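Local atomic coordinates of putative branched-chain amino acid ABC transporter (Chromobacterium violaceum, PDB entry 4PYR), a protein that probably acts as a periplasmic-binding-protein-like lipoprotein of the LppC family, may regulate an enzyme, and can bind glutathione. Residues 33-38 with 258-262. Sequence-based numbering, arbitrary orientation.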
ATOM      1  N   ASP A  33       9.091  13.465 -15.369  1.00 18.51           N
ATOM      2  CA  ASP A  33       7.983  13.492 -16.304  1.00 18.72           C
ATOM      3  C   ASP A  33       7.709  14.870 -16.857  1.00 19.45           C
ATOM      4  O   ASP A  33       7.264  14.975 -18.001  1.00 20.58           O
ATOM      5  CB  ASP A  33       6.722  12.982 -15.579  1.00 20.99           C
ATOM      6  CG  ASP A  33       6.716  11.491 -15.379  1.00 21.94           C
ATOM      7  OD1 ASP A  33       7.654  10.758 -15.767  1.00 25.26           O
ATOM      8  OD2 ASP A  33       5.702  11.037 -14.866  1.00 27.85           O
ATOM      9  N   GLN A  34       7.920  15.920 -16.064  1.00 20.83           N
ATOM     10  CA  GLN A  34       7.773  17.331 -16.535  1.00 24.23           C
ATOM     11  C   GLN A  34       6.484  17.642 -17.224  1.00 22.68           C
ATOM     12  O   GLN A  34       6.431  18.417 -18.198  1.00 27.17           O
ATOM     13  CB  GLN A  34       8.862  17.675 -17.437  1.00 24.75           C
ATOM     14  CG  GLN A  34      10.126  17.726 -16.649  1.00 28.25           C
ATOM     15  CD  GLN A  34      11.193  17.734 -17.624  1.00 27.21           C
ATOM     16  OE1 GLN A  34      11.491  18.794 -18.171  1.00 31.59           O
ATOM     17  NE2 GLN A  34      11.631  16.540 -18.025  1.00 25.22           N
ATOM     18  N   SER A  35       5.458  17.038 -16.651  1.00 23.10           N
ATOM     19  CA  SER A  35       4.107  17.131 -17.146  1.00 24.24           C
ATOM     20  C   SER A  35       3.233  18.050 -16.257  1.00 24.62           C
ATOM     21  O   SER A  35       2.053  18.248 -16.551  1.00 27.77           O
ATOM     22  CB  SER A  35       3.559  15.696 -17.256  1.00 23.74           C
ATOM     23  OG  SER A  35       3.867  14.966 -16.067  1.00 27.56           O
ATOM     24  N   ALA A  36       3.822  18.661 -15.219  1.00 23.40           N
ATOM     25  CA  ALA A  36       3.083  19.496 -14.276  1.00 23.41           C
ATOM     26  C   ALA A  36       4.005  20.410 -13.474  1.00 23.28           C
ATOM     27  O   ALA A  36       5.210  20.130 -13.294  1.00 27.24           O
ATOM     28  CB  ALA A  36       2.273  18.641 -13.299  1.00 22.61           C
ATOM     29  N   GLU A  37       3.403  21.472 -12.955  1.00 26.05           N
ATOM     30  CA  GLU A  37       4.032  22.368 -12.003  1.00 26.94           C
ATOM     31  C   GLU A  37       3.557  22.019 -10.619  1.00 24.85           C
ATOM     32  O   GLU A  37       2.403  21.701 -10.434  1.00 25.70           O
ATOM     33  CB  GLU A  37       3.655  23.804 -12.317  1.00 29.53           C
ATOM     34  CG  GLU A  37       4.372  24.836 -11.453  1.00 35.30           C
ATOM     35  CD  GLU A  37       4.261  26.255 -12.002  1.00 33.33           C
ATOM     36  OE1 GLU A  37       4.050  26.435 -13.231  1.00 40.36           O
ATOM     37  OE2 GLU A  37       4.397  27.211 -11.193  1.00 49.97           O
ATOM     38  N   LEU A  38       4.447  22.037  -9.634  1.00 24.80           N
ATOM     39  CA  LEU A  38       4.062  21.800  -8.260  1.00 23.43           C
ATOM     40  C   LEU A  38       3.838  23.119  -7.498  1.00 24.68           C
ATOM     41  O   LEU A  38       4.596  24.078  -7.642  1.00 26.12           O
ATOM     42  CB  LEU A  38       5.161  20.996  -7.554  1.00 22.11           C
ATOM     43  CG  LEU A  38       5.557  19.657  -8.172  1.00 20.98           C
ATOM     44  CD1 LEU A  38       6.649  18.960  -7.310  1.00 23.19           C
ATOM     45  CD2 LEU A  38       4.400  18.725  -8.333  1.00 18.61           C
ATOM     46  N   TYR A 258       1.998  11.618  -7.927  1.00 15.67           N
ATOM     47  CA  TYR A 258       2.276  12.544  -8.968  1.00 16.10           C
ATOM     48  C   TYR A 258       1.649  12.037 -10.283  1.00 16.92           C
ATOM     49  O   TYR A 258       0.926  12.788 -10.959  1.00 16.73           O
ATOM     50  CB  TYR A 258       3.759  12.714  -9.188  1.00 15.47           C
ATOM     51  CG  TYR A 258       4.011  13.589 -10.393  1.00 16.76           C
ATOM     52  CD1 TYR A 258       4.106  14.937 -10.258  1.00 15.93           C
ATOM     53  CD2 TYR A 258       4.182  13.049 -11.679  1.00 17.22           C
ATOM     54  CE1 TYR A 258       4.372  15.761 -11.371  1.00 16.18           C
ATOM     55  CE2 TYR A 258       4.414  13.852 -12.782  1.00 17.77           C
ATOM     56  CZ  TYR A 258       4.493  15.198 -12.618  1.00 16.36           C
ATOM     57  OH  TYR A 258       4.691  16.026 -13.706  1.00 19.96           O
ATOM     58  N   ARG A 259       1.896  10.762 -10.632  1.00 15.87           N
ATOM     59  CA  ARG A 259       1.446  10.243 -11.913  1.00 17.03           C
ATOM     60  C   ARG A 259      -0.054  10.213 -12.022  1.00 17.36           C
ATOM     61  O   ARG A 259      -0.593  10.563 -13.074  1.00 18.79           O
ATOM     62  CB  ARG A 259       2.025   8.879 -12.190  1.00 15.88           C
ATOM     63  CG  ARG A 259       3.576   8.900 -12.225  1.00 16.64           C
ATOM     64  CD  ARG A 259       4.236   7.508 -12.279  1.00 16.70           C
ATOM     65  NE  ARG A 259       3.871   6.764 -13.477  1.00 19.21           N
ATOM     66  CZ  ARG A 259       3.764   5.456 -13.590  1.00 16.25           C
ATOM     67  NH1 ARG A 259       3.969   4.651 -12.549  1.00 18.39           N
ATOM     68  NH2 ARG A 259       3.461   4.923 -14.751  1.00 19.66           N
ATOM     69  N   LEU A 260      -0.705   9.773 -10.952  1.00 17.00           N
ATOM     70  CA  LEU A 260      -2.188   9.759 -10.914  1.00 18.03           C
ATOM     71  C   LEU A 260      -2.772  11.147 -10.949  1.00 18.30           C
ATOM     72  O   LEU A 260      -3.771  11.382 -11.657  1.00 20.38           O
ATOM     73  CB  LEU A 260      -2.709   9.047  -9.688  1.00 18.70           C
ATOM     74  CG  LEU A 260      -2.735   7.558  -9.707  1.00 19.80           C
ATOM     75  CD1 LEU A 260      -3.231   7.105  -8.333  1.00 20.27           C
ATOM     76  CD2 LEU A 260      -3.653   7.049 -10.781  1.00 22.32           C
ATOM     77  N   ALA A 261      -2.172  12.079 -10.218  1.00 17.92           N
ATOM     78  CA  ALA A 261      -2.640  13.472 -10.233  1.00 18.19           C
ATOM     79  C   ALA A 261      -2.637  14.026 -11.625  1.00 18.83           C
ATOM     80  O   ALA A 261      -3.612  14.675 -12.046  1.00 19.23           O
ATOM     81  CB  ALA A 261      -1.780  14.330  -9.332  1.00 18.88           C
ATOM     82  N   VAL A 262      -1.580  13.773 -12.384  1.00 18.21           N
ATOM     83  CA  VAL A 262      -1.518  14.270 -13.757  1.00 19.89           C
ATOM     84  C   VAL A 262      -2.668  13.700 -14.591  1.00 24.55           C
ATOM     85  O   VAL A 262      -3.290  14.431 -15.355  1.00 24.07           O
ATOM     86  CB  VAL A 262      -0.165  13.956 -14.432  1.00 20.15           C
ATOM     87  CG1 VAL A 262      -0.213  14.295 -15.894  1.00 23.78           C
ATOM     88  CG2 VAL A 262       0.945  14.747 -13.734  1.00 19.89           C
TER
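Tyr258 reaches out from its helix to the C-terminal end of helix 16-33 and the short link, Gln34 and Ser35, that leads into strand 36-42, and its hydroxyl meets the side chain of Ser35 in a hydrogen bond of 2.7 Å between OH and OG. With CG anti to the backbone N (chi1 174°), the tyrosine ring is carried across to the start of strand 36-42. Ser35 OG lies near the ring plane at the edge, 3.5 Å from CE2 of Tyr258. Farther round that edge, on the CE1 side, Leu38 contributes its CD2 methyl, 4.2 Å from Tyr258 CE1.

Asp33 runs past the tyrosine in the opposite direction, its CB 3.7 Å from Tyr258 CE2 and its carboxylate turned 56° from the ring plane. The carboxylate finds its stronger polar partner in Tyr236, whose hydroxyl bonds OD2. OD2 comes no closer to Arg259 than the aliphatic CG, at 4.0 Å, and the guanidinium instead forms salt bridges with Asp276 and Asp256. One helical turn after Tyr258, Val262 lays CG2 over one face of the ring, toward its rim, and the same methyl touches Ala36 CB at 4.1 Å.

The tyrosine ring is thus bordered by aliphatic groups of Leu38, Val262 and Ala36 and by the polar Asp33 and Ser35. Away from the glutathione pocket, this is packing within the periplasmic-binding-protein-like fold: helix 245-265, late in the chain, rests on the early beta-alpha-beta unit of the five-stranded parallel sheet, where Ala29 and Ala30 of helix 16-33 and Ile4 of strand 2-8 also pack against Tyr258, beside the outermost strand 36-42.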